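Local atomic coordinates of endoglucanase (Clostridium thermocellum, PDB entry 2EQD), a protein that hydrolyses beta-1,4-glucan chains such as cellulose and probably xyloglucan, this chain being the family 44 glycoside hydrolase part of a larger enzyme. Residues A7-I12 / P458-F463; H367-I372 / P505-C510; K445-L450 / H511-A516. The protein carries 1 engineered substitution. All coordinates share one frame; numbering follows the deposited sequence.

Interaction 1: residues A7-I12 / P458-F463; sequences AKVVDI and PTTFNF
I12 lies alongside F463 and covers one face of its ring: I12 CB is 3.8 Å from the ring centroid of F463 and 16° off the normal, which is the geometry of a CH-pi contact. I12 spreads its branches over that face, CG2 toward F463 CE1 at 3.5 Å and CG1 toward F463 CZ. The CG1 branch, anti to the carbonyl carbon at chi1 -58°, also leads back to the preceding aromatic, I12 CG1 meeting F461 CD1 at 3.9 Å. V10 runs beside F461 in the same direction, and V10 CB comes within 3.7 Å of F461 CD1, although obliquely to the ring. Both aromatic rings touch L450 of strand 442-452, and F463 also stacks with F500.

The other face of the pair, carrying V9, D11, T460 and N462, is more polar and more exposed. There N462 ND2 donates to D11 OD1 at 3.0 Å, with the acceptor close to the amide plane although carboxylate and amide are turned 36° from each other. The amide oxygen is held by T501, so both ends of the group have partners and its rotation is fixed.

Along the backbone, T460 N donates to K8 O at 2.8 Å, followed by V10 N to T460 O, N462 N to V10 O and I12 N to N462 O. V10, T460 and N462 each use both N-H and C=O across the pair, the pattern of parallel strands, here the N-terminal strand 8-22, set between strands 420-426 and 459-466 in the mixed sheet of the beta-sandwich domain.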
loop_
_atom_site.group_PDB
_atom_site.type_symbol
_atom_site.label_atom_id
_atom_site.label_comp_id
_atom_site.label_asym_id
_atom_site.label_seq_id
_atom_site.Cartn_x
_atom_site.Cartn_y
_atom_site.Cartn_z
ATOM N N ALA A 7 9.638 34.563 -13.734
ATOM C CA ALA A 7 8.306 33.935 -13.984
ATOM C C ALA A 7 8.451 32.522 -14.554
ATOM O O ALA A 7 8.909 32.338 -15.684
ATOM C CB ALA A 7 7.495 34.802 -14.949
ATOM N N LYS A 8 8.072 31.523 -13.767
ATOM C CA LYS A 8 8.153 30.147 -14.228
ATOM C C LYS A 8 6.825 29.758 -14.867
ATOM O O LYS A 8 5.782 29.747 -14.195
ATOM C CB LYS A 8 8.470 29.200 -13.068
ATOM C CG LYS A 8 8.537 27.746 -13.487
ATOM C CD LYS A 8 9.418 27.560 -14.707
ATOM C CE LYS A 8 9.324 26.139 -15.240
ATOM N NZ LYS A 8 10.138 25.939 -16.469
ATOM N N VAL A 9 6.873 29.455 -16.166
ATOM C CA VAL A 9 5.683 29.080 -16.923
ATOM C C VAL A 9 5.743 27.636 -17.409
ATOM O O VAL A 9 6.753 27.191 -17.957
ATOM C CB VAL A 9 5.487 30.019 -18.125
ATOM C CG1 VAL A 9 4.278 29.592 -18.935
ATOM C CG2 VAL A 9 5.310 31.438 -17.632
ATOM N N VAL A 10 4.646 26.911 -17.212
ATOM C CA VAL A 10 4.568 25.508 -17.604
ATOM C C VAL A 10 3.271 25.232 -18.353
ATOM O O VAL A 10 2.204 25.718 -17.970
ATOM C CB VAL A 10 4.644 24.600 -16.349
ATOM C CG1 VAL A 10 4.520 23.133 -16.736
ATOM C CG2 VAL A 10 5.949 24.862 -15.605
ATOM N N ASP A 11 3.358 24.460 -19.430
ATOM C CA ASP A 11 2.165 24.128 -20.208
ATOM C C ASP A 11 1.661 22.757 -19.793
ATOM O O ASP A 11 2.451 21.838 -19.589
ATOM C CB ASP A 11 2.466 24.087 -21.715
ATOM C CG ASP A 11 3.021 25.393 -22.250
ATOM O OD1 ASP A 11 2.515 26.480 -21.880
ATOM O OD2 ASP A 11 3.969 25.325 -23.063
ATOM N N ILE A 12 0.348 22.622 -19.659
ATOM C CA ILE A 12 -0.240 21.337 -19.297
ATOM C C ILE A 12 -1.109 20.916 -20.472
ATOM O O ILE A 12 -1.938 21.699 -20.947
ATOM C CB ILE A 12 -1.121 21.443 -18.024
ATOM C CG1 ILE A 12 -0.291 21.970 -16.851
ATOM C CG2 ILE A 12 -1.694 20.071 -17.667
ATOM C CD1 ILE A 12 0.822 21.034 -16.404
ATOM N N PRO A 458 6.129 31.174 -7.210
ATOM C CA PRO A 458 4.893 30.715 -7.856
ATOM C C PRO A 458 5.150 30.095 -9.213
ATOM O O PRO A 458 6.244 30.214 -9.767
ATOM C CB PRO A 458 4.072 31.994 -7.987
ATOM C CG PRO A 458 4.606 32.871 -6.905
ATOM C CD PRO A 458 6.086 32.628 -6.992
ATOM N N THR A 459 4.132 29.432 -9.749
ATOM C CA THR A 459 4.235 28.832 -11.068
ATOM C C THR A 459 2.981 29.154 -11.856
ATOM O O THR A 459 1.877 29.061 -11.337
ATOM C CB THR A 459 4.396 27.316 -10.997
ATOM O OG1 THR A 459 5.668 27.008 -10.408
ATOM C CG2 THR A 459 4.345 26.717 -12.400
ATOM N N THR A 460 3.165 29.579 -13.100
ATOM C CA THR A 460 2.042 29.889 -13.961
ATOM C C THR A 460 1.847 28.702 -14.898
ATOM O O THR A 460 2.804 28.210 -15.506
ATOM C CB THR A 460 2.295 31.170 -14.753
ATOM O OG1 THR A 460 2.301 32.277 -13.845
ATOM C CG2 THR A 460 1.211 31.377 -15.813
ATOM N N PHE A 461 0.608 28.231 -14.985
ATOM C CA PHE A 461 0.282 27.090 -15.819
ATOM C C PHE A 461 -0.642 27.440 -16.974
ATOM O O PHE A 461 -1.632 28.155 -16.805
ATOM C CB PHE A 461 -0.373 26.000 -14.964
ATOM C CG PHE A 461 0.564 25.337 -13.981
ATOM C CD1 PHE A 461 1.501 24.392 -14.412
ATOM C CD2 PHE A 461 0.500 25.645 -12.617
ATOM C CE1 PHE A 461 2.352 23.763 -13.504
ATOM C CE2 PHE A 461 1.349 25.022 -11.698
ATOM C CZ PHE A 461 2.278 24.077 -12.145
ATOM N N ASN A 462 -0.306 26.932 -18.153
ATOM C CA ASN A 462 -1.122 27.152 -19.339
ATOM C C ASN A 462 -1.744 25.810 -19.709
ATOM O O ASN A 462 -1.070 24.910 -20.231
ATOM C CB ASN A 462 -0.283 27.656 -20.510
ATOM C CG ASN A 462 0.385 28.968 -20.221
ATOM O OD1 ASN A 462 -0.263 29.933 -19.821
ATOM N ND2 ASN A 462 1.697 29.016 -20.430
ATOM N N PHE A 463 -3.034 25.681 -19.430
ATOM C CA PHE A 463 -3.762 24.457 -19.711
ATOM C C PHE A 463 -4.384 24.486 -21.091
ATOM O O PHE A 463 -5.053 25.448 -21.463
ATOM C CB PHE A 463 -4.873 24.256 -18.680
ATOM C CG PHE A 463 -4.404 23.677 -17.383
ATOM C CD1 PHE A 463 -4.591 22.330 -17.104
ATOM C CD2 PHE A 463 -3.764 24.475 -16.446
ATOM C CE1 PHE A 463 -4.151 21.783 -15.914
ATOM C CE2 PHE A 463 -3.316 23.938 -15.248
ATOM C CZ PHE A 463 -3.511 22.585 -14.982
#

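Interaction 2: residues H367-I372 / P505-C510; sequences HITGGI and PALTAC
L507 packs against I368 and I372, joining the first turn of helix 368-383, a helix of the TIM barrel, to the turn that leads into strand 508-515 of the beta-sandwich domain. No hydrogen bond crosses between the segments; the isoleucines pack both on the L507 side chain and on its backbone.

L507 has a positive phi, and its CB is directed at the helix. Its two methyls then divide between the isoleucines. L507 CD1 reaches I368 CG2 at 3.5 Å, while L507 CD2 is 4.0 Å from I372 CD1, one helical turn further on. I368 sets its CG1 anti to the backbone N (chi1 177°), which brings that branch against the leucine, I368 CG1 lying 3.7 Å from L507 CB and I368 CD1 touching L507 O at 3.3 Å. With CG1 anti to the carbonyl carbon and chi2 extended (-178°), I372 carries CD1 out to the main chain, 3.7 Å from L507 CA; I372 CG1 lies 4.4 Å from A509 CB. F479 and L451 of the sandwich sheet extend the apolar surroundings, and L311 of helix 304-312 touches L507.

At the helix start, H367 occupies the N-cap position, and I368 CG2 lies over one face of its imidazole. T369 OG1 is hydrogen-bonded to R310 NH1 and also to H367 ND1, the latter at 3.0 Å, in the plane of the ring at its edge.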
loop_
_atom_site.group_PDB
_atom_site.type_symbol
_atom_site.label_atom_id
_atom_site.label_comp_id
_atom_site.label_asym_id
_atom_site.label_seq_id
_atom_site.Cartn_x
_atom_site.Cartn_y
_atom_site.Cartn_z
ATOM N N HIS A 367 4.418 18.115 7.009
ATOM C CA HIS A 367 5.010 19.219 6.273
ATOM C C HIS A 367 4.374 19.305 4.897
ATOM O O HIS A 367 3.912 18.307 4.368
ATOM C CB HIS A 367 6.510 18.989 6.131
ATOM C CG HIS A 367 7.262 20.187 5.646
ATOM N ND1 HIS A 367 7.867 20.238 4.409
ATOM C CD2 HIS A 367 7.527 21.370 6.246
ATOM C CE1 HIS A 367 8.476 21.401 4.266
ATOM N NE2 HIS A 367 8.284 22.108 5.366
ATOM N N ILE A 368 4.355 20.495 4.315
ATOM C CA ILE A 368 3.757 20.654 3.003
ATOM C C ILE A 368 4.296 19.637 2.003
ATOM O O ILE A 368 3.526 19.007 1.301
ATOM C CB ILE A 368 3.979 22.091 2.444
ATOM C CG1 ILE A 368 3.398 22.206 1.024
ATOM C CG2 ILE A 368 5.467 22.434 2.439
ATOM C CD1 ILE A 368 1.898 22.007 0.950
ATOM N N THR A 369 5.610 19.458 1.943
ATOM C CA THR A 369 6.165 18.518 0.969
ATOM C C THR A 369 5.721 17.081 1.195
ATOM O O THR A 369 5.655 16.288 0.257
ATOM C CB THR A 369 7.704 18.579 0.936
ATOM O OG1 THR A 369 8.236 18.238 2.223
ATOM C CG2 THR A 369 8.161 19.983 0.536
ATOM N N GLY A 370 5.416 16.744 2.442
ATOM C CA GLY A 370 4.956 15.399 2.738
ATOM C C GLY A 370 3.620 15.197 2.048
ATOM O O GLY A 370 3.322 14.118 1.531
ATOM N N GLY A 371 2.828 16.267 2.030
ATOM C CA GLY A 371 1.524 16.233 1.405
ATOM C C GLY A 371 1.571 16.260 -0.112
ATOM O O GLY A 371 0.734 15.638 -0.770
ATOM N N ILE A 372 2.530 16.977 -0.686
ATOM C CA ILE A 372 2.615 17.035 -2.135
ATOM C C ILE A 372 3.165 15.709 -2.662
ATOM O O ILE A 372 2.734 15.211 -3.709
ATOM C CB ILE A 372 3.509 18.195 -2.598
ATOM C CG1 ILE A 372 2.910 19.524 -2.136
ATOM C CG2 ILE A 372 3.611 18.204 -4.117
ATOM C CD1 ILE A 372 3.705 20.756 -2.602
ATOM N N PRO A 505 0.497 29.322 -6.180
ATOM C CA PRO A 505 1.494 29.649 -5.153
ATOM C C PRO A 505 2.509 28.520 -4.967
ATOM O O PRO A 505 2.241 27.368 -5.301
ATOM C CB PRO A 505 0.648 29.869 -3.904
ATOM C CG PRO A 505 -0.625 30.408 -4.462
ATOM C CD PRO A 505 -0.869 29.519 -5.667
ATOM N N ALA A 506 3.679 28.858 -4.440
ATOM C CA ALA A 506 4.715 27.865 -4.214
ATOM C C ALA A 506 4.170 26.765 -3.326
ATOM O O ALA A 506 3.235 26.992 -2.553
ATOM C CB ALA A 506 5.938 28.511 -3.559
ATOM N N LEU A 507 4.755 25.576 -3.460
ATOM C CA LEU A 507 4.367 24.403 -2.688
ATOM C C LEU A 507 2.879 24.320 -2.421
ATOM O O LEU A 507 2.434 24.327 -1.265
ATOM C CB LEU A 507 5.123 24.371 -1.360
ATOM C CG LEU A 507 6.642 24.235 -1.488
ATOM C CD1 LEU A 507 7.226 24.057 -0.104
ATOM C CD2 LEU A 507 7.012 23.060 -2.369
ATOM N N THR A 508 2.112 24.231 -3.499
ATOM C CA THR A 508 0.668 24.140 -3.393
ATOM C C THR A 508 0.181 22.915 -4.136
ATOM O O THR A 508 0.743 22.545 -5.161
ATOM C CB THR A 508 -0.012 25.396 -3.981
ATOM O OG1 THR A 508 0.209 26.517 -3.114
ATOM C CG2 THR A 508 -1.508 25.170 -4.134
ATOM N N ALA A 509 -0.855 22.279 -3.599
ATOM C CA ALA A 509 -1.465 21.100 -4.215
ATOM C C ALA A 509 -2.949 21.402 -4.366
ATOM O O ALA A 509 -3.646 21.684 -3.388
ATOM C CB ALA A 509 -1.261 19.874 -3.334
ATOM N N CYS A 510 -3.430 21.367 -5.596
ATOM C CA CYS A 510 -4.831 21.648 -5.830
ATOM C C CYS A 510 -5.511 20.596 -6.677
ATOM O O CYS A 510 -4.862 19.842 -7.404
ATOM C CB CYS A 510 -4.995 23.022 -6.487
ATOM S SG CYS A 510 -3.494 23.648 -7.272
#

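Interaction 3: residues K445-L450 / H511-A516; sequences KLHIIL and HIVLEA
H511 reaches across to strand 442-452 and touches three consecutive residues there. H511 CB lies 3.8 Å from I449 CD1. With CG anti to the backbone N (chi1 -179°), the ring then swings toward the partner strand, and H511 CG is 3.6 Å from the same I449 CD1, a methyl that sits over one face of the imidazole. ND1 faces outside the pair and is hydrogen-bonded to L406 O. CE1, between ND1 and NE2, nears H447 ND1; on the other branch H511 CD2 passes I448 O at 3.7 Å. At the tip, H511 NE2 forms a hydrogen bond with H447 ND1 at 2.9 Å and 156°. The two imidazoles meet rim to rim, planes 62° apart, neither lying over the other's face. Between them, the bonds at ND1 and NE2 fix the rotation of the H511 ring. H447 in turn is covered on one face by V513, whose CG1 is 4.3 Å from the H447 ring centroid.

The opposite face of the pair is aliphatic: I448 CB and I512 CB are 4.2 Å apart, and I448 CD1 meets L514 CD1 at 4.0 Å. Paired backbone bonds join L446 with L514 and I448 with I512, with H447 and V513 as the non-hydrogen-bonded pair between them. This is the register of two neighbouring antiparallel strands, here within the beta-sandwich domain, whose aliphatic face packs on strand 459-466.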
loop_
_atom_site.group_PDB
_atom_site.type_symbol
_atom_site.label_atom_id
_atom_site.label_comp_id
_atom_site.label_asym_id
_atom_site.label_seq_id
_atom_site.Cartn_x
_atom_site.Cartn_y
_atom_site.Cartn_z
ATOM N N LYS A 445 -17.090 16.030 -16.682
ATOM C CA LYS A 445 -16.388 16.662 -15.585
ATOM C C LYS A 445 -14.970 16.131 -15.615
ATOM O O LYS A 445 -14.735 14.923 -15.502
ATOM C CB LYS A 445 -17.047 16.340 -14.253
ATOM C CG LYS A 445 -18.379 17.020 -14.072
ATOM C CD LYS A 445 -18.885 16.835 -12.660
ATOM C CE LYS A 445 -20.232 17.499 -12.474
ATOM N NZ LYS A 445 -20.707 17.288 -11.079
ATOM N N LEU A 446 -14.027 17.047 -15.792
ATOM C CA LEU A 446 -12.622 16.700 -15.852
ATOM C C LEU A 446 -11.918 17.063 -14.549
ATOM O O LEU A 446 -11.776 18.244 -14.225
ATOM C CB LEU A 446 -11.978 17.440 -17.018
ATOM C CG LEU A 446 -10.466 17.291 -17.133
ATOM C CD1 LEU A 446 -10.094 15.818 -17.152
ATOM C CD2 LEU A 446 -9.989 17.978 -18.394
ATOM N N HIS A 447 -11.494 16.050 -13.795
ATOM C CA HIS A 447 -10.782 16.284 -12.530
ATOM C C HIS A 447 -9.295 16.373 -12.812
ATOM O O HIS A 447 -8.773 15.611 -13.620
ATOM C CB HIS A 447 -11.029 15.142 -11.545
ATOM C CG HIS A 447 -12.426 15.085 -11.034
ATOM N ND1 HIS A 447 -12.779 15.558 -9.788
ATOM C CD2 HIS A 447 -13.569 14.631 -11.602
ATOM C CE1 HIS A 447 -14.080 15.396 -9.610
ATOM N NE2 HIS A 447 -14.580 14.838 -10.697
ATOM N N ILE A 448 -8.614 17.303 -12.155
ATOM C CA ILE A 448 -7.183 17.456 -12.369
ATOM C C ILE A 448 -6.436 17.725 -11.082
ATOM O O ILE A 448 -6.788 18.631 -10.328
ATOM C CB ILE A 448 -6.844 18.632 -13.302
ATOM C CG1 ILE A 448 -7.685 18.575 -14.572
ATOM C CG2 ILE A 448 -5.373 18.567 -13.678
ATOM C CD1 ILE A 448 -7.468 19.765 -15.482
ATOM N N ILE A 449 -5.406 16.931 -10.828
ATOM C CA ILE A 449 -4.586 17.137 -9.655
ATOM C C ILE A 449 -3.393 17.877 -10.229
ATOM O O ILE A 449 -2.743 17.388 -11.155
ATOM C CB ILE A 449 -4.143 15.800 -9.016
ATOM C CG1 ILE A 449 -5.367 15.054 -8.477
ATOM C CG2 ILE A 449 -3.151 16.055 -7.880
ATOM C CD1 ILE A 449 -6.115 15.788 -7.387
ATOM N N LEU A 450 -3.135 19.072 -9.706
ATOM C CA LEU A 450 -2.031 19.908 -10.166
ATOM C C LEU A 450 -1.107 20.267 -8.997
ATOM O O LEU A 450 -1.501 20.976 -8.072
ATOM C CB LEU A 450 -2.588 21.182 -10.808
ATOM C CG LEU A 450 -1.559 22.201 -11.289
ATOM C CD1 LEU A 450 -0.701 21.576 -12.377
ATOM C CD2 LEU A 450 -2.269 23.443 -11.780
ATOM N N HIS A 511 -6.827 20.540 -6.546
ATOM C CA HIS A 511 -7.648 19.614 -7.292
ATOM C C HIS A 511 -8.652 20.473 -8.045
ATOM O O HIS A 511 -9.547 21.073 -7.452
ATOM C CB HIS A 511 -8.364 18.653 -6.336
ATOM C CG HIS A 511 -9.216 17.629 -7.024
ATOM N ND1 HIS A 511 -9.669 16.494 -6.386
ATOM C CD2 HIS A 511 -9.711 17.576 -8.284
ATOM C CE1 HIS A 511 -10.406 15.785 -7.223
ATOM N NE2 HIS A 511 -10.446 16.419 -8.381
ATOM N N ILE A 512 -8.471 20.556 -9.353
ATOM C CA ILE A 512 -9.354 21.349 -10.185
ATOM C C ILE A 512 -10.473 20.453 -10.711
ATOM O O ILE A 512 -10.273 19.251 -10.928
ATOM C CB ILE A 512 -8.571 21.954 -11.371
ATOM C CG1 ILE A 512 -7.425 22.824 -10.845
ATOM C CG2 ILE A 512 -9.505 22.768 -12.253
ATOM C CD1 ILE A 512 -6.426 23.259 -11.910
ATOM N N VAL A 513 -11.653 21.042 -10.901
ATOM C CA VAL A 513 -12.806 20.310 -11.422
ATOM C C VAL A 513 -13.492 21.172 -12.474
ATOM O O VAL A 513 -14.180 22.142 -12.146
ATOM C CB VAL A 513 -13.819 19.977 -10.300
ATOM C CG1 VAL A 513 -14.941 19.114 -10.851
ATOM C CG2 VAL A 513 -13.113 19.275 -9.146
ATOM N N LEU A 514 -13.292 20.821 -13.739
ATOM C CA LEU A 514 -13.879 21.561 -14.859
ATOM C C LEU A 514 -15.212 20.959 -15.308
ATOM O O LEU A 514 -15.398 19.737 -15.283
ATOM C CB LEU A 514 -12.902 21.575 -16.041
ATOM C CG LEU A 514 -11.519 22.159 -15.733
ATOM C CD1 LEU A 514 -10.543 21.890 -16.863
ATOM C CD2 LEU A 514 -11.661 23.642 -15.501
ATOM N N GLU A 515 -16.145 21.818 -15.704
ATOM C CA GLU A 515 -17.445 21.353 -16.177
ATOM C C GLU A 515 -18.114 22.307 -17.158
ATOM O O GLU A 515 -17.908 23.516 -17.097
ATOM C CB GLU A 515 -18.387 21.084 -15.005
ATOM C CG GLU A 515 -18.006 21.746 -13.699
ATOM C CD GLU A 515 -18.958 21.363 -12.568
ATOM O OE1 GLU A 515 -19.282 20.156 -12.451
ATOM O OE2 GLU A 515 -19.374 22.260 -11.798
ATOM N N ALA A 516 -18.909 21.751 -18.068
ATOM C CA ALA A 516 -19.613 22.549 -19.069
ATOM C C ALA A 516 -20.962 23.035 -18.535
ATOM O O ALA A 516 -21.690 22.196 -17.962
ATOM C CB ALA A 516 -19.819 21.720 -20.330
#

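Interactions 1 and 3 are strand pairings within the sandwich, parallel and antiparallel respectively; interaction 2 joins that domain to the barrel without any hydrogen bond between its segments. Interactions 2 and 3 are buried, whereas interaction 1 has one buried apolar face and one more exposed, largely polar face. Interactions 1 and 3 meet in the sandwich core, where F463 CZ approaches L450 CD2 at 3.5 Å. Interactions 2 and 3 share strand 508-515: its beginning faces the helix, its later residues pair with strand 442-452, and C510 O probably accepts a hydrogen bond from L450 N. The chemistry follows place: an amide–carboxylate bond at the surface, a histidine pair inside, aliphatic contact between domains.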